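Local coordinates for protein putative esterase (Sulfolobus solfataricus P2, PDB 2RAU) that probably acts as a lipase of the alpha/beta-hydrolase fold, cleaving ester bonds, and binds calcium ions, at residues Ser39-Asn44 and Ser62-Val67; Ile55-Trp60 and Tyr97-Arg102; Tyr161-Trp166 and Leu286-Glu291; Gly172-Asp177 and Lys348-Gln353; Ile298-Glu303 and Lys340-Val345. One frame throughout, in Å; residues are numbered along the deposited sequence. Where two conformers were deposited one is given.

Contact 1. Residues Ser39-Asn44 and Ser62-Val67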
# COMPACT_ATOMS: atom_id res chain seq x y z
N SER A 39 -11.80 -1.60 6.72
CA SER A 39 -11.38 -1.26 8.05
C SER A 39 -10.34 -0.15 8.06
O SER A 39 -9.79 0.23 7.04
CB SER A 39 -10.98 -2.50 8.88
OG SER A 39 -10.33 -3.49 8.11
N LEU A 40 -10.13 0.41 9.24
CA LEU A 40 -9.30 1.57 9.41
C LEU A 40 -8.42 1.38 10.62
O LEU A 40 -8.91 0.95 11.66
CB LEU A 40 -10.20 2.78 9.66
CG LEU A 40 -9.64 4.13 10.03
CD1 LEU A 40 -8.65 4.42 8.95
CD2 LEU A 40 -10.80 5.14 10.05
N HIS A 41 -7.11 1.62 10.47
CA HIS A 41 -6.16 1.53 11.58
C HIS A 41 -5.67 2.90 11.91
O HIS A 41 -5.41 3.67 11.04
CB HIS A 41 -4.92 0.68 11.23
CG HIS A 41 -5.24 -0.74 10.82
ND1 HIS A 41 -4.72 -1.84 11.46
CD2 HIS A 41 -5.98 -1.21 9.80
CE1 HIS A 41 -5.18 -2.94 10.88
NE2 HIS A 41 -5.94 -2.59 9.85
N LYS A 42 -5.53 3.18 13.19
CA LYS A 42 -4.89 4.39 13.67
C LYS A 42 -3.68 3.96 14.52
O LYS A 42 -3.77 3.02 15.33
CB LYS A 42 -5.84 5.22 14.55
CG LYS A 42 -5.26 6.55 15.04
CD LYS A 42 -6.18 7.21 16.02
CE LYS A 42 -5.66 8.54 16.50
NZ LYS A 42 -6.68 9.16 17.36
N VAL A 43 -2.56 4.64 14.31
CA VAL A 43 -1.38 4.45 15.15
C VAL A 43 -0.93 5.79 15.72
O VAL A 43 -0.84 6.77 15.01
CB VAL A 43 -0.21 3.78 14.36
CG1 VAL A 43 1.08 3.57 15.23
CG2 VAL A 43 -0.70 2.43 13.71
N ASN A 44 -0.63 5.80 17.01
CA ASN A 44 -0.11 6.97 17.68
C ASN A 44 0.72 6.55 18.88
O ASN A 44 0.64 5.43 19.34
CB ASN A 44 -1.21 7.99 18.09
CG ASN A 44 -2.33 7.39 18.95
OD1 ASN A 44 -3.36 7.02 18.44
ND2 ASN A 44 -2.12 7.30 20.23
N SER A 62 -2.52 -3.84 2.49
CA SER A 62 -3.54 -3.51 3.45
C SER A 62 -2.97 -2.61 4.55
O SER A 62 -1.73 -2.56 4.75
CB SER A 62 -4.08 -4.78 4.08
OG SER A 62 -3.12 -5.44 4.89
N GLY A 63 -3.86 -1.95 5.30
CA GLY A 63 -3.46 -1.16 6.44
C GLY A 63 -2.81 -2.05 7.48
O GLY A 63 -1.85 -1.64 8.11
N GLU A 64 -3.35 -3.26 7.68
CA GLU A 64 -2.74 -4.23 8.56
C GLU A 64 -1.27 -4.49 8.18
O GLU A 64 -0.38 -4.45 9.04
CB GLU A 64 -3.54 -5.55 8.55
CG GLU A 64 -2.98 -6.52 9.58
CD GLU A 64 -3.62 -7.90 9.64
OE1 GLU A 64 -4.62 -8.08 8.92
OE2 GLU A 64 -3.12 -8.76 10.42
N GLN A 65 -1.01 -4.76 6.92
CA GLN A 65 0.34 -4.97 6.45
C GLN A 65 1.23 -3.79 6.79
O GLN A 65 2.37 -3.99 7.22
CB GLN A 65 0.40 -5.24 4.96
CG GLN A 65 1.76 -5.74 4.50
CD GLN A 65 1.81 -6.01 3.04
OE1 GLN A 65 1.30 -5.24 2.21
NE2 GLN A 65 2.44 -7.13 2.70
N LEU A 66 0.69 -2.58 6.62
CA LEU A 66 1.43 -1.34 6.84
C LEU A 66 1.77 -1.04 8.27
O LEU A 66 2.68 -0.25 8.54
CB LEU A 66 0.72 -0.16 6.20
CG LEU A 66 1.13 0.22 4.78
CD1 LEU A 66 1.50 -0.92 3.83
CD2 LEU A 66 0.26 1.22 4.15
N VAL A 67 1.06 -1.68 9.20
CA VAL A 67 1.30 -1.49 10.62
C VAL A 67 2.07 -2.68 11.19
O VAL A 67 3.08 -2.52 11.82
CB VAL A 67 -0.05 -1.33 11.44
CG1 VAL A 67 0.19 -1.12 12.97
CG2 VAL A 67 -0.98 -0.26 10.83

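Contact 2. Residues Ile55-Trp60 and Tyr97-Arg102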
# COMPACT_ATOMS: atom_id res chain seq x y z
N ILE A 55 -2.46 6.87 4.97
CA ILE A 55 -1.65 6.16 3.96
C ILE A 55 -2.45 5.08 3.28
O ILE A 55 -2.99 4.19 3.90
CB ILE A 55 -0.33 5.61 4.59
CG1 ILE A 55 0.34 6.73 5.43
CG2 ILE A 55 0.62 5.04 3.46
CD1 ILE A 55 1.72 6.45 5.99
N LEU A 56 -2.54 5.20 1.96
CA LEU A 56 -3.24 4.27 1.09
C LEU A 56 -2.31 3.16 0.61
O LEU A 56 -1.30 3.43 -0.04
CB LEU A 56 -3.82 5.06 -0.08
CG LEU A 56 -4.84 6.20 0.20
CD1 LEU A 56 -5.40 6.77 -1.08
CD2 LEU A 56 -5.96 5.72 1.18
N PRO A 57 -2.61 1.90 0.96
CA PRO A 57 -1.75 0.84 0.46
C PRO A 57 -1.83 0.62 -1.03
O PRO A 57 -2.76 1.08 -1.67
CB PRO A 57 -2.27 -0.40 1.18
CG PRO A 57 -3.07 0.15 2.36
CD PRO A 57 -3.66 1.39 1.85
N GLY A 58 -0.88 -0.18 -1.54
CA GLY A 58 -0.79 -0.52 -2.95
C GLY A 58 -1.46 -1.86 -3.21
O GLY A 58 -2.17 -2.35 -2.37
N THR A 59 -1.25 -2.41 -4.41
CA THR A 59 -1.89 -3.64 -4.85
C THR A 59 -1.54 -4.80 -3.92
O THR A 59 -0.37 -5.03 -3.62
CB THR A 59 -1.43 -3.98 -6.28
OG1 THR A 59 -1.50 -2.80 -7.07
CG2 THR A 59 -2.29 -5.04 -6.95
N TRP A 60 -2.59 -5.52 -3.50
CA TRP A 60 -2.54 -6.64 -2.59
C TRP A 60 -2.09 -6.24 -1.19
O TRP A 60 -1.96 -7.10 -0.32
CB TRP A 60 -1.62 -7.77 -3.06
CG TRP A 60 -1.94 -8.30 -4.44
CD1 TRP A 60 -3.00 -9.10 -4.80
CD2 TRP A 60 -1.13 -8.15 -5.60
NE1 TRP A 60 -2.93 -9.38 -6.13
CE2 TRP A 60 -1.79 -8.84 -6.64
CE3 TRP A 60 0.07 -7.49 -5.85
CZ2 TRP A 60 -1.27 -8.88 -7.93
CZ3 TRP A 60 0.56 -7.48 -7.15
CH2 TRP A 60 -0.12 -8.18 -8.17
N TYR A 97 -3.02 6.93 10.00
CA TYR A 97 -4.13 6.06 9.74
C TYR A 97 -3.86 5.33 8.45
O TYR A 97 -3.14 5.81 7.58
CB TYR A 97 -5.43 6.88 9.55
CG TYR A 97 -5.85 7.76 10.72
CD1 TYR A 97 -5.32 9.05 10.88
CD2 TYR A 97 -6.81 7.35 11.61
CE1 TYR A 97 -5.74 9.89 11.90
CE2 TYR A 97 -7.24 8.20 12.65
CZ TYR A 97 -6.70 9.46 12.79
OH TYR A 97 -7.19 10.26 13.79
N THR A 98 -4.46 4.15 8.31
CA THR A 98 -4.32 3.39 7.09
C THR A 98 -5.51 2.42 6.96
O THR A 98 -5.99 1.89 7.94
CB THR A 98 -2.93 2.71 6.97
OG1 THR A 98 -2.82 2.02 5.71
CG2 THR A 98 -2.64 1.75 8.18
N ILE A 99 -5.90 2.19 5.72
CA ILE A 99 -7.15 1.51 5.33
C ILE A 99 -6.89 0.09 4.83
O ILE A 99 -5.89 -0.17 4.12
CB ILE A 99 -7.84 2.34 4.21
CG1 ILE A 99 -9.17 1.69 3.78
CG2 ILE A 99 -6.91 2.57 3.00
CD1 ILE A 99 -10.08 2.52 2.73
N ASP A 100 -7.76 -0.82 5.30
CA ASP A 100 -7.90 -2.15 4.77
C ASP A 100 -9.02 -2.08 3.72
O ASP A 100 -10.17 -1.79 4.03
CB ASP A 100 -8.26 -3.17 5.81
CG ASP A 100 -7.22 -3.31 6.89
OD1 ASP A 100 -6.02 -3.28 6.57
OD2 ASP A 100 -7.58 -3.53 8.06
N TYR A 101 -8.64 -2.28 2.47
CA TYR A 101 -9.59 -2.29 1.38
C TYR A 101 -10.42 -3.56 1.48
O TYR A 101 -10.07 -4.47 2.22
CB TYR A 101 -8.87 -2.36 0.06
CG TYR A 101 -7.93 -1.23 -0.24
CD1 TYR A 101 -8.37 0.11 -0.20
CD2 TYR A 101 -6.63 -1.48 -0.62
CE1 TYR A 101 -7.51 1.15 -0.51
CE2 TYR A 101 -5.76 -0.45 -0.95
CZ TYR A 101 -6.20 0.86 -0.90
OH TYR A 101 -5.30 1.85 -1.25
N ARG A 102 -11.46 -3.65 0.66
CA ARG A 102 -12.34 -4.82 0.65
C ARG A 102 -11.61 -6.13 0.36
O ARG A 102 -12.05 -7.23 0.78
CB ARG A 102 -13.51 -4.60 -0.33
CG ARG A 102 -14.34 -3.36 -0.00
CD ARG A 102 -15.50 -3.23 -0.93
NE ARG A 102 -16.10 -1.91 -0.80
CZ ARG A 102 -17.38 -1.63 -1.02
NH1 ARG A 102 -18.26 -2.55 -1.35
NH2 ARG A 102 -17.78 -0.39 -0.86

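Contact 3. Residues Tyr161-Trp166 and Leu286-Glu291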
# COMPACT_ATOMS: atom_id res chain seq x y z
N TYR A 161 -8.44 10.45 -5.72
CA TYR A 161 -9.23 10.97 -4.60
C TYR A 161 -9.10 12.49 -4.51
O TYR A 161 -10.11 13.21 -4.40
CB TYR A 161 -8.83 10.31 -3.26
CG TYR A 161 -9.72 10.74 -2.15
CD1 TYR A 161 -10.87 10.04 -1.86
CD2 TYR A 161 -9.42 11.88 -1.39
CE1 TYR A 161 -11.72 10.46 -0.86
CE2 TYR A 161 -10.28 12.30 -0.36
CZ TYR A 161 -11.42 11.59 -0.12
OH TYR A 161 -12.29 11.99 0.89
N SER A 162 -7.86 12.98 -4.59
CA SER A 162 -7.58 14.39 -4.50
C SER A 162 -8.19 15.17 -5.65
O SER A 162 -8.65 16.26 -5.45
CB SER A 162 -6.07 14.66 -4.45
OG SER A 162 -5.51 14.13 -3.27
N SER A 163 -8.20 14.60 -6.85
CA SER A 163 -8.77 15.29 -7.99
C SER A 163 -10.26 15.62 -7.75
O SER A 163 -10.78 16.56 -8.35
CB SER A 163 -8.59 14.46 -9.26
OG SER A 163 -9.54 13.42 -9.35
N LEU A 164 -10.92 14.85 -6.88
CA LEU A 164 -12.32 15.03 -6.62
C LEU A 164 -12.60 15.81 -5.35
O LEU A 164 -13.61 16.48 -5.28
CB LEU A 164 -13.01 13.67 -6.52
CG LEU A 164 -13.08 12.81 -7.78
CD1 LEU A 164 -13.47 11.36 -7.37
CD2 LEU A 164 -14.03 13.40 -8.81
N TYR A 165 -11.74 15.69 -4.34
CA TYR A 165 -12.01 16.19 -3.01
C TYR A 165 -10.95 17.05 -2.36
O TYR A 165 -11.10 17.39 -1.20
CB TYR A 165 -12.23 14.99 -2.10
CG TYR A 165 -13.38 14.09 -2.51
CD1 TYR A 165 -14.68 14.55 -2.42
CD2 TYR A 165 -13.18 12.79 -2.93
CE1 TYR A 165 -15.74 13.74 -2.74
CE2 TYR A 165 -14.24 11.97 -3.26
CZ TYR A 165 -15.51 12.45 -3.17
OH TYR A 165 -16.59 11.66 -3.48
N TRP A 166 -9.87 17.39 -3.07
CA TRP A 166 -8.77 18.12 -2.45
C TRP A 166 -9.19 19.40 -1.74
O TRP A 166 -8.72 19.65 -0.64
CB TRP A 166 -7.62 18.42 -3.44
CG TRP A 166 -7.84 19.49 -4.45
CD1 TRP A 166 -8.31 19.33 -5.71
CD2 TRP A 166 -7.55 20.88 -4.31
NE1 TRP A 166 -8.35 20.54 -6.36
CE2 TRP A 166 -7.88 21.51 -5.53
CE3 TRP A 166 -7.06 21.66 -3.27
CZ2 TRP A 166 -7.74 22.86 -5.72
CZ3 TRP A 166 -6.91 23.00 -3.48
CH2 TRP A 166 -7.26 23.59 -4.69
N LEU A 286 -11.71 5.69 -17.53
CA LEU A 286 -12.06 6.84 -16.66
C LEU A 286 -11.00 7.94 -16.62
O LEU A 286 -9.83 7.69 -16.31
CB LEU A 286 -12.33 6.40 -15.21
CG LEU A 286 -13.70 5.83 -14.84
CD1 LEU A 286 -14.30 4.91 -15.93
CD2 LEU A 286 -13.52 5.12 -13.53
N LYS A 287 -11.43 9.17 -16.91
CA LYS A 287 -10.54 10.31 -16.88
C LYS A 287 -10.71 11.03 -15.54
O LYS A 287 -11.82 11.34 -15.12
CB LYS A 287 -10.86 11.27 -18.05
N PHE A 288 -9.60 11.23 -14.84
CA PHE A 288 -9.56 12.01 -13.62
C PHE A 288 -8.82 13.31 -13.91
O PHE A 288 -7.77 13.31 -14.54
CB PHE A 288 -8.83 11.25 -12.52
CG PHE A 288 -9.63 10.16 -11.90
CD1 PHE A 288 -10.43 10.42 -10.81
CD2 PHE A 288 -9.57 8.85 -12.37
CE1 PHE A 288 -11.18 9.39 -10.20
CE2 PHE A 288 -10.31 7.83 -11.77
CZ PHE A 288 -11.11 8.11 -10.67
N ASP A 289 -9.36 14.42 -13.42
CA ASP A 289 -8.76 15.71 -13.70
C ASP A 289 -7.67 16.09 -12.70
O ASP A 289 -7.94 16.59 -11.62
CB ASP A 289 -9.86 16.80 -13.71
CG ASP A 289 -9.34 18.15 -14.22
OD1 ASP A 289 -8.27 18.17 -14.88
OD2 ASP A 289 -10.02 19.17 -13.97
N TYR A 290 -6.41 15.88 -13.09
CA TYR A 290 -5.28 16.21 -12.22
C TYR A 290 -4.82 17.64 -12.36
O TYR A 290 -3.93 18.07 -11.61
CB TYR A 290 -4.09 15.31 -12.51
CG TYR A 290 -4.40 13.86 -12.41
CD1 TYR A 290 -4.94 13.33 -11.25
CD2 TYR A 290 -4.14 13.01 -13.47
CE1 TYR A 290 -5.23 12.00 -11.16
CE2 TYR A 290 -4.42 11.67 -13.38
CZ TYR A 290 -4.96 11.17 -12.22
OH TYR A 290 -5.24 9.83 -12.15
N GLU A 291 -5.41 18.36 -13.32
CA GLU A 291 -4.99 19.72 -13.63
C GLU A 291 -5.22 20.66 -12.43
O GLU A 291 -4.34 21.42 -12.06
CB GLU A 291 -5.64 20.24 -14.95
O HOH W 1 -11.25 14.17 -11.27

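Contact 4. Residues Gly172-Asp177 and Lys348-Gln353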
# COMPACT_ATOMS: atom_id res chain seq x y z
N GLY A 172 -2.05 18.13 1.72
CA GLY A 172 -0.72 17.74 1.30
C GLY A 172 -0.75 16.33 0.76
O GLY A 172 -1.50 15.48 1.25
N LEU A 173 0.07 16.09 -0.27
CA LEU A 173 0.18 14.77 -0.90
C LEU A 173 1.60 14.22 -0.79
O LEU A 173 2.57 14.92 -1.01
CB LEU A 173 -0.25 14.81 -2.36
CG LEU A 173 -1.76 14.82 -2.64
CD1 LEU A 173 -2.04 15.41 -4.03
CD2 LEU A 173 -2.38 13.44 -2.47
N ILE A 174 1.70 12.95 -0.38
CA ILE A 174 2.97 12.25 -0.29
C ILE A 174 2.89 10.98 -1.14
O ILE A 174 2.19 10.03 -0.79
CB ILE A 174 3.29 11.84 1.16
CG1 ILE A 174 3.32 13.07 2.09
CG2 ILE A 174 4.61 10.98 1.23
CD1 ILE A 174 3.07 12.73 3.57
N LEU A 175 3.59 10.96 -2.27
CA LEU A 175 3.56 9.81 -3.19
C LEU A 175 4.85 9.00 -3.04
O LEU A 175 5.94 9.48 -3.32
CB LEU A 175 3.37 10.29 -4.64
CG LEU A 175 2.14 11.19 -4.87
CD1 LEU A 175 2.19 11.82 -6.31
CD2 LEU A 175 0.81 10.39 -4.55
N LEU A 176 4.70 7.79 -2.52
CA LEU A 176 5.81 6.87 -2.22
C LEU A 176 5.88 5.84 -3.36
O LEU A 176 5.24 4.77 -3.34
CB LEU A 176 5.59 6.20 -0.85
CG LEU A 176 5.48 7.18 0.35
CD1 LEU A 176 4.87 6.51 1.56
CD2 LEU A 176 6.83 7.81 0.69
N ASP A 177 6.61 6.21 -4.39
CA ASP A 177 6.72 5.41 -5.62
C ASP A 177 5.32 5.02 -6.13
O ASP A 177 5.00 3.86 -6.33
CB ASP A 177 7.66 4.19 -5.40
CG ASP A 177 8.59 3.92 -6.59
OD1 ASP A 177 8.87 4.84 -7.39
OD2 ASP A 177 9.07 2.75 -6.69
N LYS A 348 10.56 15.55 7.46
CA LYS A 348 11.10 16.88 7.31
C LYS A 348 10.18 17.71 6.42
O LYS A 348 9.93 18.90 6.68
CB LYS A 348 12.51 16.81 6.74
CG LYS A 348 13.14 18.13 6.50
CD LYS A 348 14.55 17.95 5.92
N TRP A 349 9.70 17.10 5.34
CA TRP A 349 8.76 17.76 4.45
C TRP A 349 7.50 18.17 5.20
O TRP A 349 7.03 19.30 5.06
CB TRP A 349 8.42 16.85 3.27
CG TRP A 349 7.48 17.47 2.31
CD1 TRP A 349 7.79 18.30 1.30
CD2 TRP A 349 6.06 17.32 2.29
NE1 TRP A 349 6.66 18.68 0.63
CE2 TRP A 349 5.58 18.06 1.21
CE3 TRP A 349 5.16 16.56 3.04
CZ2 TRP A 349 4.21 18.13 0.88
CZ3 TRP A 349 3.79 16.64 2.73
CH2 TRP A 349 3.34 17.39 1.65
N LEU A 350 6.93 17.25 5.99
CA LEU A 350 5.77 17.57 6.83
C LEU A 350 6.04 18.74 7.79
O LEU A 350 5.16 19.58 7.99
CB LEU A 350 5.28 16.36 7.63
CG LEU A 350 4.62 15.24 6.85
CD1 LEU A 350 4.57 13.94 7.68
CD2 LEU A 350 3.25 15.68 6.31
N SER A 351 7.24 18.81 8.36
CA SER A 351 7.59 19.88 9.30
C SER A 351 7.64 21.24 8.59
O SER A 351 7.47 22.28 9.22
CB SER A 351 8.93 19.57 9.96
OG SER A 351 10.03 19.93 9.12
N GLN A 352 7.91 21.21 7.28
CA GLN A 352 7.96 22.42 6.46
C GLN A 352 6.60 22.93 6.09
O GLN A 352 6.47 24.06 5.63
CB GLN A 352 8.75 22.17 5.19
CG GLN A 352 10.20 22.00 5.46
CD GLN A 352 11.02 21.39 4.31
OE1 GLN A 352 10.49 20.88 3.31
NE2 GLN A 352 12.32 21.43 4.48
N GLN A 353 5.57 22.10 6.27
CA GLN A 353 4.23 22.50 5.94
C GLN A 353 3.60 23.23 7.14
O GLN A 353 2.69 24.01 6.94
CB GLN A 353 3.36 21.30 5.56
CG GLN A 353 3.94 20.38 4.56
CD GLN A 353 4.35 21.05 3.28
OE1 GLN A 353 3.54 21.68 2.61
NE2 GLN A 353 5.62 20.90 2.90

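Contact 5. Residues Ile298-Glu303 and Lys340-Val345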
# COMPACT_ATOMS: atom_id res chain seq x y z
N ILE A 298 5.00 15.95 -2.32
CA ILE A 298 6.34 15.35 -2.38
C ILE A 298 6.17 13.96 -3.02
O ILE A 298 5.26 13.21 -2.67
CB ILE A 298 7.08 15.34 -0.99
CG1 ILE A 298 8.55 14.92 -1.16
CG2 ILE A 298 6.31 14.50 0.06
CD1 ILE A 298 9.34 15.09 0.08
N ALA A 299 7.03 13.65 -4.00
CA ALA A 299 6.95 12.39 -4.74
C ALA A 299 8.31 11.73 -4.73
O ALA A 299 9.30 12.35 -5.08
CB ALA A 299 6.47 12.63 -6.19
N PHE A 300 8.34 10.50 -4.26
CA PHE A 300 9.56 9.69 -4.29
C PHE A 300 9.49 8.69 -5.45
O PHE A 300 8.46 8.04 -5.65
CB PHE A 300 9.74 8.92 -2.99
CG PHE A 300 9.97 9.80 -1.79
CD1 PHE A 300 8.91 10.43 -1.17
CD2 PHE A 300 11.24 9.96 -1.25
CE1 PHE A 300 9.11 11.22 -0.06
CE2 PHE A 300 11.45 10.73 -0.13
CZ PHE A 300 10.39 11.35 0.47
N VAL A 301 10.58 8.56 -6.21
CA VAL A 301 10.60 7.65 -7.36
C VAL A 301 11.85 6.76 -7.35
O VAL A 301 12.97 7.25 -7.32
CB VAL A 301 10.38 8.43 -8.71
CG1 VAL A 301 11.59 9.32 -9.06
CG2 VAL A 301 10.05 7.48 -9.83
N SER A 302 11.63 5.45 -7.33
CA SER A 302 12.71 4.45 -7.30
C SER A 302 13.48 4.46 -8.65
O SER A 302 12.88 4.48 -9.72
CB SER A 302 12.16 3.05 -6.98
OG SER A 302 11.19 2.58 -7.91
N GLU A 303 14.80 4.43 -8.59
CA GLU A 303 15.60 4.38 -9.81
C GLU A 303 15.36 3.12 -10.64
O GLU A 303 15.34 3.20 -11.86
CB GLU A 303 17.10 4.47 -9.49
CG GLU A 303 17.93 4.66 -10.72
CD GLU A 303 19.37 4.97 -10.42
OE1 GLU A 303 19.89 4.42 -9.44
OE2 GLU A 303 19.97 5.75 -11.19
N LYS A 340 16.73 6.87 6.39
CA LYS A 340 17.43 8.05 5.92
C LYS A 340 16.86 8.62 4.63
O LYS A 340 16.70 9.83 4.51
CB LYS A 340 18.93 7.74 5.69
CG LYS A 340 19.71 8.82 4.93
CD LYS A 340 21.22 8.48 4.82
CE LYS A 340 21.57 7.24 3.89
NZ LYS A 340 21.70 7.45 2.38
N ASP A 341 16.60 7.75 3.66
CA ASP A 341 16.30 8.18 2.30
C ASP A 341 14.84 8.50 2.05
O ASP A 341 14.56 9.26 1.12
CB ASP A 341 16.68 7.10 1.29
CG ASP A 341 18.19 6.76 1.31
OD1 ASP A 341 19.00 7.64 1.63
OD2 ASP A 341 18.55 5.62 0.99
N VAL A 342 13.94 7.89 2.81
CA VAL A 342 12.48 8.12 2.64
C VAL A 342 11.81 8.68 3.90
O VAL A 342 11.29 9.78 3.90
CB VAL A 342 11.75 6.84 2.16
CG1 VAL A 342 10.24 7.07 1.97
CG2 VAL A 342 12.39 6.29 0.87
N ASN A 343 11.86 7.93 4.99
CA ASN A 343 11.03 8.24 6.15
C ASN A 343 11.35 9.56 6.82
O ASN A 343 10.42 10.37 7.05
CB ASN A 343 11.00 7.03 7.14
CG ASN A 343 10.45 5.77 6.51
OD1 ASN A 343 9.76 5.82 5.48
ND2 ASN A 343 10.79 4.62 7.09
N SER A 344 12.64 9.82 7.10
CA SER A 344 13.07 11.10 7.65
C SER A 344 12.83 12.26 6.69
O SER A 344 12.62 13.37 7.13
CB SER A 344 14.54 11.06 8.02
OG SER A 344 15.36 10.83 6.87
N VAL A 345 12.85 12.00 5.38
CA VAL A 345 12.64 13.06 4.39
C VAL A 345 11.16 13.43 4.35
O VAL A 345 10.81 14.61 4.27
CB VAL A 345 13.15 12.63 2.96
CG1 VAL A 345 12.88 13.76 1.93
CG2 VAL A 345 14.62 12.25 3.03

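Contact 1. Residues Ser39-Asn44 and Ser62-Val67
H41 reaches from strand 37-45 to the first turn of helix 63-68 and lays one face of its imidazole against the backbone of G63 and E64. The backbone N of E64 stands 3.4 Å above the ring plane, nearer the rim than the centre, and is not hydrogen-bonded to NE2. The ring nitrogens are taken by carboxylates outside the two segments, NE2 by D100 and ND1 by E23, and these bonds fix the rotation of the imidazole. With CG anti to the carbonyl carbon (chi1 -58°), the ring is directed at the helix, where CE1 also meets E64 CB at 3.9 Å. V67, one turn further on, brings CG2 to 4.1 Å from H41 CB and CG1 to 3.7 Å from CG2 of V43, so that the two valines meet methyl to methyl. The helix begins at S62, an N-cap whose OG accepts from the N of Q65 at 3.0 Å. An alanine at H41 would probably leave D100 and E23 without their shared partner and open a gap over the G63-E64 peptide. D100 also accepts from the N of E64 through its other oxygen, which ties helix and strand to one acid. An imidazole held between two carboxylates is likely to be drawn toward its protonated form, although the nearby N-terminal end of the helix would work against that charge.

Contact 2. Residues Ile55-Trp60 and Tyr97-Arg102
The pyrrolidine of P57 lies beside the phenol of Y101, whose tip reaches the proline carbonyl. Y101 OH donates to P57 O at 2.7 Å; this oxygen lies at the ring edge, in the ring plane, while P57 CD packs 3.8 Å from CZ. The same side of the pyrrolidine also meets I99: CG stands 3.3 Å from I99 O, and CD meets I99 CG2. L56 crosses I99 obliquely, CD2 against CG2 at 3.8 Å. Further back, I55 N donates to Y97 O at 2.9 Å, which pairs the parallel strands 52-56 and 94-100. In one of the two conformers of T98, OG1 is anti to its own backbone N (chi1 -177°) and donates to I55 O at 2.8 Å. The segment 57-60 leaves strand 52-56 where, in alpha/beta-hydrolases, the loop usually helps to form the oxyanion hole, and G58 touches a probable Ser-His-Asp triad. P57 has no N-H to offer I99 O, consistent with the regular pairing ending here; the Y101 hydroxyl instead satisfies the buried carbonyl of P57, as that of T98 does for I55 in the one conformer.

Contact 3. Residues Tyr161-Trp166 and Leu286-Glu291
F288 turns the rim of its ring toward helix 153-169, and one side of the ring meets S163 and L164. Its CB lies 3.9 Å from S163 OG and its CG 4.1 Å; CD1 comes closer to the same oxygen, at 3.5 Å, so that the hydroxyl sits at the ring edge near its plane. One atom further, CE1 meets L164 CD1 at 4.1 Å, again at the edge. W123 meets the F288 ring edge-to-face from helix 123-141. The helix touched here is the one that follows the probable nucleophile elbow of the alpha/beta-hydrolase fold, and the loop 286-291 runs past it on the way to strand 297-302. S163 OG also accepts from a water at 2.7 Å, which in turn accepts from the N of D289, and S163 OG is hydrogen-bonded to N160 O as well. S163 CB packs against D289 O at 3.2 Å. Beyond it the loop bends in an Asx turn, D289 OD1 taking the N of E291 from above the carboxylate plane, and Y290 OH bonds to N160 OD1.

Contact 4. Residues Gly172-Asp177 and Lys348-Gln353
The indole of W349 meets strand 170-176 with its six-membered ring. At its edge, near the plane, lies the CA of G172, 4.1 Å from CH2, while L173 O and CG1 of I174 approach it obliquely, the latter 3.7 Å from CZ3. One face carries the side-chain amide of Q353, whose NE2 sits 3.2 Å above the plane, toward the ring margin. That nitrogen donates to W349 O at 3.0 Å with the acceptor in the amide plane, which holds the amide over the ring. CG of W349, anti to the backbone N (chi1 -179°), is sent off toward the strand. The helix is the C-terminal one of the chain and packs on the central sheet of an alpha/beta-hydrolase; the axes of 348-353 and 172-176 run nearly antiparallel, 10.7 Å apart. The absence of a side chain on G172 lets the aromatic edge come in close to the strand. An alanine at W349 would probably open a gap between helix and strand and leave the Q353 amide without its ring to lie on. I298 of the neighbouring strand also touches the indole. Beside it, I174 CD1 meets L350 CD2 at 4.0 Å, these two side chains crossing at about a right angle, and L350 continues on to Y147.

Contact 5. Residues Ile298-Glu303 and Lys340-Val345
With CG anti to the carbonyl carbon (chi1 -65°), the side chain of F300 leaves strand 297-302 toward helix 338-353, where V345 holds CG1 anti to its backbone N (chi1 179°) and meets the ring. V345 CB lies in the ring plane at the edge, 3.9 Å from CZ, and CG1 approaches CZ to 3.8 Å. CG1 of V342 stands over one face. The tip of the ring also touches the helix backbone, D341 O lying 3.7 Å from CE2 and V342 O 3.9 Å from CZ, where the helix widens into a pi-type turn at 340-343. Two residues back along the strand, I298 CD1 reaches V345 CG1 at 4.2 Å. D341 OD2 is hydrogen-bonded to the hydroxyls of Y327 and Y257, and OD1 forms a salt bridge with NZ of K340. The axes of 340-345 and 298-302 run nearly antiparallel, 10.5 Å apart, with apolar side chains between them, as in the helix layers that flank the sheet of alpha/beta-hydrolases.

Contacts 1, 2, 4 and 5 all reach the central mixed sheet, while contact 3 lies at the surface. Contacts 1 and 2 share D100, whose OD2 is also 2.8 Å from S39 OG, a probable hydrogen bond. Contacts 4 and 5 share helix 338-353 and join two neighbouring strands to it, with centres 10 Å apart; S302 OG stands 2.5 Å from D177 OD2, the acid of a probable Ser-His-Asp triad that also bonds H329. In the conformer given for L173, S162 of contact 3 packs on its side chain in contact 4. G58 of contact 2 is about 4 Å, nearest atoms, from an unidentified molecule that probably came from the crystallisation liquor, and the side chain of Y97 is about 7 Å from the calcium-binding G142.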